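Local atomic coordinates of truncated hemoglobin from geobacillus stearothermophilus (Geobacillus stearothermophilus, PDB entry 2BKM), a protein that binds oxygen at a heme iron and, as a bacterial truncated hemoglobin, probably serves oxygen transport or storage. Residues A[88-93]-A[110-114]; A[20-24]-A[44-49]; A[71-76]-A[116-122]. All coordinates share one frame; numbering follows the deposited sequence.

Contact 1: A[88-93]-A[110-114]. With HEM (protoporphyrin IX containing Fe), chain D; OXY (oxygen molecule), chain C; ACT (acetate ion), chain E.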
# COMPACT_ATOMS: atom_id res chain seq x y z
N TRP A 88 -0.67 3.35 8.40
CA TRP A 88 -0.47 3.09 6.99
C TRP A 88 -1.84 3.10 6.30
O TRP A 88 -2.03 3.75 5.29
CB TRP A 88 0.21 1.73 6.87
CG TRP A 88 0.74 1.37 5.53
CD1 TRP A 88 2.05 1.39 5.14
CD2 TRP A 88 -0.01 0.90 4.40
NE1 TRP A 88 2.18 0.95 3.85
CE2 TRP A 88 0.93 0.62 3.37
CE3 TRP A 88 -1.36 0.61 4.18
CZ2 TRP A 88 0.54 0.19 2.10
CZ3 TRP A 88 -1.76 0.15 2.90
CH2 TRP A 88 -0.80 -0.08 1.89
N LEU A 89 -2.79 2.38 6.90
CA LEU A 89 -4.13 2.31 6.28
C LEU A 89 -4.79 3.68 6.26
O LEU A 89 -5.52 3.99 5.31
CB LEU A 89 -5.00 1.28 7.01
CG LEU A 89 -4.49 -0.13 6.72
CD1 LEU A 89 -5.17 -1.04 7.74
CD2 LEU A 89 -4.81 -0.54 5.31
N ALA A 90 -4.57 4.48 7.30
CA ALA A 90 -5.20 5.81 7.32
C ALA A 90 -4.59 6.68 6.23
O ALA A 90 -5.31 7.48 5.58
CB ALA A 90 -5.00 6.44 8.68
N CYS A 91 -3.29 6.56 6.01
CA CYS A 91 -2.68 7.28 4.88
C CYS A 91 -3.24 6.81 3.59
O CYS A 91 -3.45 7.62 2.70
CB CYS A 91 -1.17 7.12 4.86
SG CYS A 91 -0.36 8.02 6.25
N MET A 92 -3.47 5.50 3.46
CA MET A 92 -4.02 4.97 2.24
C MET A 92 -5.44 5.45 1.98
O MET A 92 -5.76 5.87 0.87
CB MET A 92 -3.93 3.44 2.22
CG MET A 92 -4.41 2.88 0.94
SD MET A 92 -3.52 3.42 -0.54
CE MET A 92 -2.00 2.47 -0.36
N ARG A 93 -6.28 5.45 3.01
CA ARG A 93 -7.63 5.96 2.81
C ARG A 93 -7.54 7.43 2.43
O ARG A 93 -8.31 7.87 1.56
CB ARG A 93 -8.43 5.87 4.09
CG ARG A 93 -8.82 4.48 4.49
CD ARG A 93 -9.86 4.45 5.60
NE ARG A 93 -9.48 5.31 6.73
CZ ARG A 93 -8.71 4.91 7.75
NH1 ARG A 93 -8.16 3.71 7.75
NH2 ARG A 93 -8.41 5.73 8.73
N TYR A 110 -9.20 -1.66 -0.97
CA TYR A 110 -8.85 -1.26 0.38
C TYR A 110 -8.94 -2.45 1.31
O TYR A 110 -8.05 -2.63 2.16
CB TYR A 110 -9.76 -0.15 0.85
CG TYR A 110 -9.35 0.32 2.22
CD1 TYR A 110 -10.12 0.01 3.30
CD2 TYR A 110 -8.14 0.99 2.41
CE1 TYR A 110 -9.77 0.37 4.58
CE2 TYR A 110 -7.75 1.40 3.68
CZ TYR A 110 -8.58 1.09 4.75
OH TYR A 110 -8.21 1.42 6.03
N HIS A 111 -9.98 -3.30 1.15
CA HIS A 111 -10.11 -4.45 2.04
C HIS A 111 -8.98 -5.42 1.83
O HIS A 111 -8.51 -6.02 2.80
CB HIS A 111 -11.46 -5.11 1.85
CG HIS A 111 -12.55 -4.25 2.34
ND1 HIS A 111 -13.83 -4.32 1.82
CD2 HIS A 111 -12.57 -3.25 3.26
CE1 HIS A 111 -14.59 -3.41 2.41
NE2 HIS A 111 -13.86 -2.76 3.31
N ARG A 112 -8.50 -5.57 0.61
CA ARG A 112 -7.34 -6.45 0.42
C ARG A 112 -6.18 -5.86 1.19
O ARG A 112 -5.47 -6.59 1.85
CB ARG A 112 -6.98 -6.53 -1.06
CG ARG A 112 -8.00 -7.33 -1.83
CD ARG A 112 -7.54 -7.72 -3.19
NE ARG A 112 -6.27 -8.43 -3.15
CZ ARG A 112 -5.51 -8.59 -4.23
NH1 ARG A 112 -5.92 -8.15 -5.43
NH2 ARG A 112 -4.34 -9.19 -4.11
N LEU A 113 -6.04 -4.53 1.12
CA LEU A 113 -4.92 -3.90 1.83
C LEU A 113 -5.07 -4.02 3.34
O LEU A 113 -4.06 -4.15 4.04
CB LEU A 113 -4.83 -2.44 1.44
CG LEU A 113 -4.46 -2.17 -0.01
CD1 LEU A 113 -4.52 -0.69 -0.22
CD2 LEU A 113 -3.08 -2.71 -0.35
N VAL A 114 -6.29 -3.98 3.86
CA VAL A 114 -6.51 -4.18 5.31
C VAL A 114 -6.01 -5.55 5.67
O VAL A 114 -5.32 -5.69 6.69
CB VAL A 114 -8.01 -4.06 5.65
CG1 VAL A 114 -8.27 -4.48 7.05
CG2 VAL A 114 -8.50 -2.61 5.38
CHA HEM D . 8.46 -1.77 2.10
CHB HEM D . 6.47 -0.14 6.17
CHC HEM D . 2.34 -2.37 4.92
CHD HEM D . 4.08 -3.04 0.49
C1A HEM D . 8.23 -1.12 3.28
C2A HEM D . 9.24 -0.36 3.99
C3A HEM D . 8.68 0.09 5.11
C4A HEM D . 7.32 -0.38 5.15
CMA HEM D . 9.37 0.96 6.18
CAA HEM D . 10.67 -0.11 3.49
CBA HEM D . 10.63 0.85 2.31
CGA HEM D . 11.92 0.90 1.52
O1A HEM D . 12.96 0.29 1.92
O2A HEM D . 11.92 1.54 0.44
C1B HEM D . 5.20 -0.65 6.19
C2B HEM D . 4.28 -0.54 7.31
C3B HEM D . 3.17 -1.18 6.96
C4B HEM D . 3.29 -1.71 5.63
CMB HEM D . 4.53 0.21 8.63
CAB HEM D . 1.93 -1.31 7.84
CBB HEM D . 1.12 -2.38 7.80
C1C HEM D . 2.42 -2.67 3.57
C2C HEM D . 1.31 -3.08 2.74
C3C HEM D . 1.84 -3.26 1.53
C4C HEM D . 3.25 -2.96 1.57
CMC HEM D . -0.17 -3.28 3.19
CAC HEM D . 1.14 -3.66 0.21
CBC HEM D . -0.12 -4.05 0.10
C1D HEM D . 5.41 -2.79 0.54
C2D HEM D . 6.31 -3.05 -0.56
C3D HEM D . 7.65 -2.67 -0.05
C4D HEM D . 7.46 -2.26 1.32
CMD HEM D . 5.93 -3.55 -1.96
CAD HEM D . 8.96 -2.74 -0.82
CBD HEM D . 9.68 -4.04 -0.47
CGD HEM D . 11.03 -3.98 -1.14
O1D HEM D . 11.98 -3.31 -0.61
O2D HEM D . 11.12 -4.55 -2.26
NA HEM D . 7.07 -1.11 4.04
NB HEM D . 4.55 -1.37 5.21
NC HEM D . 3.57 -2.57 2.83
ND HEM D . 6.13 -2.33 1.63
FE HEM D . 5.33 -1.87 3.43
O1 OXY C . 4.38 -0.19 3.05
O2 OXY C . 4.96 0.67 2.47
C ACT E . 5.17 0.76 1.74
O ACT E . 4.46 1.75 1.62
OXT ACT E . 4.77 -0.09 2.51
CH3 ACT E . 6.44 0.60 1.00
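Tyr110 and Arg93 meet because of how each chain turns: the tyrosine ring leaves CB anti to its own backbone N (chi1 -177°), while the arginine folds back at chi3 (-50°), carrying its guanidinium over to the phenol. Arg93 NH1 then donates to Tyr110 OH at 2.9 Å with a fairly straight bond, 155° at the hydrogen. The hydroxyl lies in the guanidinium plane, and the ring stands almost perpendicular to that plane. Nearer the backbone, Arg93 CG rests 3.4 Å from Tyr110 CE2. The same hydroxyl touches Leu89 CB, and Leu89 CD2 approaches Tyr110 CE2 at 3.9 Å before reaching the backbone of Leu113 and Val114. These residues belong to helices 82-98 and 104-120, the nearly antiparallel pair corresponding to helices G and H of the two-over-two truncated globin fold; the segment axes pass 10.9 Å apart. Further in, Met92 CG packs on Leu113 CD1 at 3.8 Å, the two side chains crossing at about a right angle. Leu113 CD2 also lies near Trp88 CH2, and that indole spreads one face over the heme edge around CHC, with CZ2 3.4 Å from HEM C2C. At the ring edge NE1 donates to the iron ligand site, where dioxygen and acetate are alternative occupants; Trp88 NE1 lies 3.1 Å from OXY O2. With an alanine here, the iron-bound ligand would probably lose this N-H, and the heme around CHC and C2C its cover beside Leu113. Phe23 of helix 12-29 meets the indole edge-to-face.

Contact 2: A[20-24]-A[44-49]; sequences VEAFY and TAHKQK. Unlike the reference sequence in segment 44-49: His46 (reference Arg). With HEM (protoporphyrin IX containing Fe), chain D; ACT (acetate ion), chain E.
Tyr24 and Gln48 face each other on the distal side of the heme, across the contact between helices 12-29 and 42-55, which correspond to helices B and E of the truncated globin fold; their segment axes cross at 136°. The phenol OH points into the ligand site and donates to O of an acetate that shares the site with dioxygen, at a separation too short to be taken literally. Gln48 OE1 lies 3.1 Å from Tyr24 OH. A bend at chi2 (68°) brings the amide to the hydroxyl, nearly coplanar with the ring (14° between the planes). Thr44 contributes CG2, 3.6 Å from Tyr24 OH, while its OG1 donates to heme propionate O2A; Lys47 reaches the other propionate through NZ.

Behind this shell, Ala45 N lies over one face of the tyrosine ring and Phe23 CD1 over the opposite one, 3.6 Å above the plane, with Gln48 CB at the edge. Val20 extends the packing away from the heme, with CG2 against the backbone of Lys49, whose NZ forms a salt bridge to Glu13. The other Val20 branch, CG1, comes to 3.8 Å from Ala45 CB, the same methyl that touches Tyr24 CD1 at 3.7 Å.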
# COMPACT_ATOMS: atom_id res chain seq x y z
N VAL A 20 -0.21 6.11 -5.51
CA VAL A 20 1.09 5.99 -4.88
C VAL A 20 1.70 7.34 -4.57
O VAL A 20 2.21 7.54 -3.50
CB VAL A 20 2.02 5.14 -5.77
CG1 VAL A 20 3.47 5.30 -5.38
CG2 VAL A 20 1.56 3.71 -5.72
N GLU A 21 1.62 8.25 -5.53
CA GLU A 21 2.12 9.60 -5.31
C GLU A 21 1.45 10.23 -4.08
O GLU A 21 2.11 10.75 -3.20
CB GLU A 21 1.84 10.44 -6.56
CG GLU A 21 2.44 11.83 -6.46
CD GLU A 21 1.81 12.86 -7.41
OE1 GLU A 21 0.85 12.53 -8.17
OE2 GLU A 21 2.27 14.02 -7.37
N ALA A 22 0.12 10.12 -4.01
CA ALA A 22 -0.58 10.72 -2.90
C ALA A 22 -0.25 10.03 -1.58
O ALA A 22 -0.09 10.67 -0.54
CB ALA A 22 -2.07 10.69 -3.20
N PHE A 23 -0.16 8.72 -1.64
CA PHE A 23 0.11 7.92 -0.47
C PHE A 23 1.45 8.30 0.19
O PHE A 23 1.52 8.50 1.39
CB PHE A 23 0.05 6.44 -0.84
CG PHE A 23 0.34 5.53 0.33
CD1 PHE A 23 1.49 4.75 0.32
CD2 PHE A 23 -0.50 5.47 1.44
CE1 PHE A 23 1.78 3.91 1.37
CE2 PHE A 23 -0.21 4.63 2.51
CZ PHE A 23 0.92 3.85 2.48
N TYR A 24 2.50 8.40 -0.64
CA TYR A 24 3.81 8.66 -0.03
C TYR A 24 3.94 10.07 0.47
O TYR A 24 4.71 10.31 1.42
CB TYR A 24 4.98 8.21 -0.89
CG TYR A 24 5.02 6.72 -0.83
CD1 TYR A 24 4.63 5.94 -1.91
CD2 TYR A 24 5.37 6.09 0.35
CE1 TYR A 24 4.61 4.56 -1.81
CE2 TYR A 24 5.34 4.73 0.47
CZ TYR A 24 4.95 3.96 -0.63
OH TYR A 24 4.91 2.59 -0.53
N THR A 44 10.96 3.66 -2.82
CA THR A 44 9.84 2.99 -2.20
C THR A 44 8.60 3.11 -3.08
O THR A 44 7.86 2.15 -3.27
CB THR A 44 9.53 3.65 -0.86
OG1 THR A 44 10.73 3.69 -0.07
CG2 THR A 44 8.45 2.87 -0.14
N ALA A 45 8.37 4.32 -3.56
CA ALA A 45 7.20 4.58 -4.38
C ALA A 45 7.28 3.79 -5.67
O ALA A 45 6.27 3.24 -6.12
CB ALA A 45 7.09 6.05 -4.69
N HIS A 46 8.47 3.69 -6.25
CA HIS A 46 8.62 2.91 -7.46
C HIS A 46 8.23 1.46 -7.20
O HIS A 46 7.48 0.86 -7.93
CB HIS A 46 10.08 3.01 -7.92
CG HIS A 46 10.46 2.03 -8.98
ND1 HIS A 46 9.95 2.08 -10.26
CD2 HIS A 46 11.33 0.99 -8.95
CE1 HIS A 46 10.49 1.10 -10.97
NE2 HIS A 46 11.32 0.43 -10.20
N LYS A 47 8.73 0.92 -6.10
CA LYS A 47 8.46 -0.47 -5.79
C LYS A 47 6.99 -0.68 -5.50
O LYS A 47 6.43 -1.67 -5.89
CB LYS A 47 9.24 -0.89 -4.56
CG LYS A 47 10.74 -1.07 -4.81
CD LYS A 47 11.45 -1.34 -3.49
CE LYS A 47 12.90 -1.70 -3.73
NZ LYS A 47 13.57 -1.95 -2.41
N GLN A 48 6.37 0.26 -4.79
CA GLN A 48 4.97 0.11 -4.47
C GLN A 48 4.08 0.21 -5.70
O GLN A 48 3.08 -0.48 -5.80
CB GLN A 48 4.57 1.20 -3.48
CG GLN A 48 3.18 1.02 -2.87
CD GLN A 48 3.11 -0.18 -1.94
OE1 GLN A 48 3.23 -0.02 -0.71
NE2 GLN A 48 2.95 -1.38 -2.50
N LYS A 49 4.44 1.10 -6.62
CA LYS A 49 3.69 1.14 -7.86
C LYS A 49 3.75 -0.22 -8.57
O LYS A 49 2.74 -0.75 -9.04
CB LYS A 49 4.22 2.23 -8.77
CG LYS A 49 3.44 2.26 -10.06
CD LYS A 49 3.60 3.51 -10.87
CE LYS A 49 2.30 3.83 -11.63
NZ LYS A 49 1.42 2.73 -12.23
CHA HEM D . 8.46 -1.77 2.10
CHB HEM D . 6.47 -0.14 6.17
CHC HEM D . 2.34 -2.37 4.92
CHD HEM D . 4.08 -3.04 0.49
C1A HEM D . 8.23 -1.12 3.28
C2A HEM D . 9.24 -0.36 3.99
C3A HEM D . 8.68 0.09 5.11
C4A HEM D . 7.32 -0.38 5.15
CMA HEM D . 9.37 0.96 6.18
CAA HEM D . 10.67 -0.11 3.49
CBA HEM D . 10.63 0.85 2.31
CGA HEM D . 11.92 0.90 1.52
O1A HEM D . 12.96 0.29 1.92
O2A HEM D . 11.92 1.54 0.44
C1B HEM D . 5.20 -0.65 6.19
C2B HEM D . 4.28 -0.54 7.31
C3B HEM D . 3.17 -1.18 6.96
C4B HEM D . 3.29 -1.71 5.63
CMB HEM D . 4.53 0.21 8.63
CAB HEM D . 1.93 -1.31 7.84
CBB HEM D . 1.12 -2.38 7.80
C1C HEM D . 2.42 -2.67 3.57
C2C HEM D . 1.31 -3.08 2.74
C3C HEM D . 1.84 -3.26 1.53
C4C HEM D . 3.25 -2.96 1.57
CMC HEM D . -0.17 -3.28 3.19
CAC HEM D . 1.14 -3.66 0.21
CBC HEM D . -0.12 -4.05 0.10
C1D HEM D . 5.41 -2.79 0.54
C2D HEM D . 6.31 -3.05 -0.56
C3D HEM D . 7.65 -2.67 -0.05
C4D HEM D . 7.46 -2.26 1.32
CMD HEM D . 5.93 -3.55 -1.96
CAD HEM D . 8.96 -2.74 -0.82
CBD HEM D . 9.68 -4.04 -0.47
CGD HEM D . 11.03 -3.98 -1.14
O1D HEM D . 11.98 -3.31 -0.61
O2D HEM D . 11.12 -4.55 -2.26
NA HEM D . 7.07 -1.11 4.04
NB HEM D . 4.55 -1.37 5.21
NC HEM D . 3.57 -2.57 2.83
ND HEM D . 6.13 -2.33 1.63
FE HEM D . 5.33 -1.87 3.43
C ACT E . 5.17 0.76 1.74
O ACT E . 4.46 1.75 1.62
OXT ACT E . 4.77 -0.09 2.51
CH3 ACT E . 6.44 0.60 1.00

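Contact 3: A[71-76]-A[116-122]; sequences LRARHL and TAHHMVN. With HEM (protoporphyrin IX containing Fe), chain D.
Arg72 reaches across to the end of helix 104-120, where a single nitrogen, NH2, donates to two backbone carbonyls: His119 O at 2.8 Å (159° at the hydrogen) and Val121 O at 2.8 Å (152°). Both acceptors lie close to the guanidinium plane, and the chain, extended from CG to NE, spans the gap. A water adds a bridge, donating to Arg72 O and Met120 O and accepting from Asn122 ND2; Asn122 OD1 accepts from Ile80 N.

His75 is the proximal ligand of the heme iron, with NE2 2.0 Å from FE. Its ND1 donates to Leu71 O at 2.7 Å, in the ring plane though above that of the carbonyl, which, with the iron bond at NE2, holds the imidazole's rotation. Met120, bent at chi2 and chi3, lays its thioether over a face of this ring: SD is 3.8 Å from the centroid, a sulfur-aromatic contact, and CG adds a CH-pi contact. The sulfur also meets Leu71 CB, and Leu71 CD1 packs on Thr116 CG2 at 3.9 Å. The short proximal helix 71-75, corresponding to helix F, thus leans on the last turns of helix 104-120, while Val121 touches Pro82 of helix 82-98.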
# COMPACT_ATOMS: atom_id res chain seq x y z
N LEU A 71 6.12 -10.40 1.27
CA LEU A 71 5.99 -9.11 1.90
C LEU A 71 6.13 -9.23 3.39
O LEU A 71 6.78 -8.42 4.00
CB LEU A 71 4.65 -8.47 1.59
CG LEU A 71 4.44 -7.68 0.30
CD1 LEU A 71 3.13 -6.95 0.54
CD2 LEU A 71 5.54 -6.73 -0.03
N ARG A 72 5.52 -10.24 3.99
CA ARG A 72 5.63 -10.32 5.44
C ARG A 72 7.09 -10.42 5.84
O ARG A 72 7.54 -9.73 6.78
CB ARG A 72 4.85 -11.48 6.03
CG ARG A 72 4.95 -11.43 7.56
CD ARG A 72 4.14 -12.46 8.21
NE ARG A 72 4.67 -12.64 9.57
CZ ARG A 72 4.37 -11.87 10.62
NH1 ARG A 72 4.95 -12.14 11.80
NH2 ARG A 72 3.49 -10.87 10.54
N ALA A 73 7.84 -11.27 5.14
CA ALA A 73 9.26 -11.42 5.46
C ALA A 73 10.02 -10.14 5.30
O ALA A 73 10.87 -9.82 6.12
CB ALA A 73 9.86 -12.50 4.58
N ARG A 74 9.75 -9.38 4.24
CA ARG A 74 10.44 -8.14 4.03
C ARG A 74 10.13 -7.15 5.13
O ARG A 74 10.93 -6.25 5.37
CB ARG A 74 10.06 -7.57 2.67
CG ARG A 74 10.49 -8.44 1.50
CD ARG A 74 10.29 -7.68 0.19
NE ARG A 74 10.50 -8.53 -1.00
CZ ARG A 74 11.61 -8.57 -1.72
NH1 ARG A 74 12.66 -7.80 -1.40
NH2 ARG A 74 11.66 -9.36 -2.79
N HIS A 75 8.94 -7.26 5.70
CA HIS A 75 8.52 -6.33 6.73
C HIS A 75 8.97 -6.69 8.11
O HIS A 75 8.83 -5.88 9.02
CB HIS A 75 7.01 -6.12 6.67
CG HIS A 75 6.57 -5.24 5.53
ND1 HIS A 75 6.46 -5.71 4.25
CD2 HIS A 75 6.20 -3.94 5.50
CE1 HIS A 75 6.04 -4.73 3.46
NE2 HIS A 75 5.91 -3.64 4.18
N LEU A 76 9.54 -7.90 8.26
CA LEU A 76 10.11 -8.27 9.55
C LEU A 76 11.29 -7.39 9.94
O LEU A 76 11.68 -7.34 11.10
CB LEU A 76 10.56 -9.74 9.53
CG LEU A 76 9.39 -10.69 9.43
CD1 LEU A 76 9.91 -12.15 9.14
CD2 LEU A 76 8.44 -10.64 10.57
N THR A 116 -3.74 -7.43 4.03
CA THR A 116 -2.26 -7.49 3.87
C THR A 116 -1.62 -6.75 5.03
O THR A 116 -0.66 -7.25 5.63
CB THR A 116 -1.87 -6.92 2.53
OG1 THR A 116 -2.55 -7.70 1.53
CG2 THR A 116 -0.33 -7.04 2.34
N ALA A 117 -2.14 -5.58 5.39
CA ALA A 117 -1.55 -4.81 6.48
C ALA A 117 -1.62 -5.64 7.76
O ALA A 117 -0.66 -5.64 8.56
CB ALA A 117 -2.28 -3.47 6.63
N HIS A 118 -2.73 -6.32 7.98
CA HIS A 118 -2.87 -7.13 9.18
C HIS A 118 -1.79 -8.21 9.14
O HIS A 118 -1.20 -8.51 10.17
CB HIS A 118 -4.26 -7.79 9.21
CG HIS A 118 -4.37 -8.84 10.27
ND1 HIS A 118 -4.42 -10.19 9.99
CD2 HIS A 118 -4.47 -8.73 11.61
CE1 HIS A 118 -4.52 -10.87 11.12
NE2 HIS A 118 -4.55 -10.01 12.12
N HIS A 119 -1.57 -8.81 7.99
CA HIS A 119 -0.53 -9.85 7.86
C HIS A 119 0.85 -9.26 8.13
O HIS A 119 1.78 -10.02 8.51
CB HIS A 119 -0.52 -10.46 6.45
CG HIS A 119 -1.71 -11.28 6.11
ND1 HIS A 119 -2.11 -11.47 4.80
CD2 HIS A 119 -2.56 -12.01 6.88
CE1 HIS A 119 -3.18 -12.25 4.78
NE2 HIS A 119 -3.47 -12.59 6.03
N MET A 120 1.05 -7.97 7.89
CA MET A 120 2.38 -7.38 8.08
C MET A 120 2.66 -7.15 9.56
O MET A 120 3.82 -7.09 9.96
CB MET A 120 2.54 -6.05 7.32
CG MET A 120 2.40 -6.12 5.81
SD MET A 120 3.52 -7.31 5.09
CE MET A 120 2.44 -8.67 4.86
N VAL A 121 1.61 -6.93 10.35
CA VAL A 121 1.80 -6.61 11.77
C VAL A 121 2.64 -7.68 12.42
O VAL A 121 2.42 -8.84 12.22
CB VAL A 121 0.43 -6.51 12.46
CG1 VAL A 121 0.54 -6.48 14.01
CG2 VAL A 121 -0.25 -5.26 11.98
N ASN A 122 3.63 -7.26 13.22
CA ASN A 122 4.60 -8.23 13.71
C ASN A 122 5.05 -7.92 15.10
O ASN A 122 5.95 -8.59 15.58
CB ASN A 122 5.77 -8.32 12.72
CG ASN A 122 6.50 -6.99 12.57
OD1 ASN A 122 6.52 -6.17 13.49
ND2 ASN A 122 7.14 -6.75 11.43
CHA HEM D . 8.46 -1.77 2.10
CHB HEM D . 6.47 -0.14 6.17
CHC HEM D . 2.34 -2.37 4.92
CHD HEM D . 4.08 -3.04 0.49
C1A HEM D . 8.23 -1.12 3.28
C2A HEM D . 9.24 -0.36 3.99
C3A HEM D . 8.68 0.09 5.11
C4A HEM D . 7.32 -0.38 5.15
CMA HEM D . 9.37 0.96 6.18
CAA HEM D . 10.67 -0.11 3.49
CBA HEM D . 10.63 0.85 2.31
CGA HEM D . 11.92 0.90 1.52
O1A HEM D . 12.96 0.29 1.92
O2A HEM D . 11.92 1.54 0.44
C1B HEM D . 5.20 -0.65 6.19
C2B HEM D . 4.28 -0.54 7.31
C3B HEM D . 3.17 -1.18 6.96
C4B HEM D . 3.29 -1.71 5.63
CMB HEM D . 4.53 0.21 8.63
CAB HEM D . 1.93 -1.31 7.84
CBB HEM D . 1.12 -2.38 7.80
C1C HEM D . 2.42 -2.67 3.57
C2C HEM D . 1.31 -3.08 2.74
C3C HEM D . 1.84 -3.26 1.53
C4C HEM D . 3.25 -2.96 1.57
CMC HEM D . -0.17 -3.28 3.19
CAC HEM D . 1.14 -3.66 0.21
CBC HEM D . -0.12 -4.05 0.10
C1D HEM D . 5.41 -2.79 0.54
C2D HEM D . 6.31 -3.05 -0.56
C3D HEM D . 7.65 -2.67 -0.05
C4D HEM D . 7.46 -2.26 1.32
CMD HEM D . 5.93 -3.55 -1.96
CAD HEM D . 8.96 -2.74 -0.82
CBD HEM D . 9.68 -4.04 -0.47
CGD HEM D . 11.03 -3.98 -1.14
O1D HEM D . 11.98 -3.31 -0.61
O2D HEM D . 11.12 -4.55 -2.26
NA HEM D . 7.07 -1.11 4.04
NB HEM D . 4.55 -1.37 5.21
NC HEM D . 3.57 -2.57 2.83
ND HEM D . 6.13 -2.33 1.63
FE HEM D . 5.33 -1.87 3.43
O HOH W 1 6.24 -8.31 9.19

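From the N terminus, contact 2 closes first, bringing helix 42-55 back onto helix 12-29 before either of the other contacts begins. Contact 3 then opens at helix 71-75 and contact 1 at helix 82-98; helix 104-120 closes contact 1 with residues 110-114 and contact 3 with 116-122, so the shorter loop sits within the longer. The two share that helix and touch where Leu89 meets Ala117. Phe23 joins contact 2 to contact 1 by packing on Cys91 and Met92, whereas contacts 2 and 3, with centres about 17 Å apart, do not touch directly. All three meet the heme, contacts 1 and 2 on its ligand side and contact 3 on the proximal side.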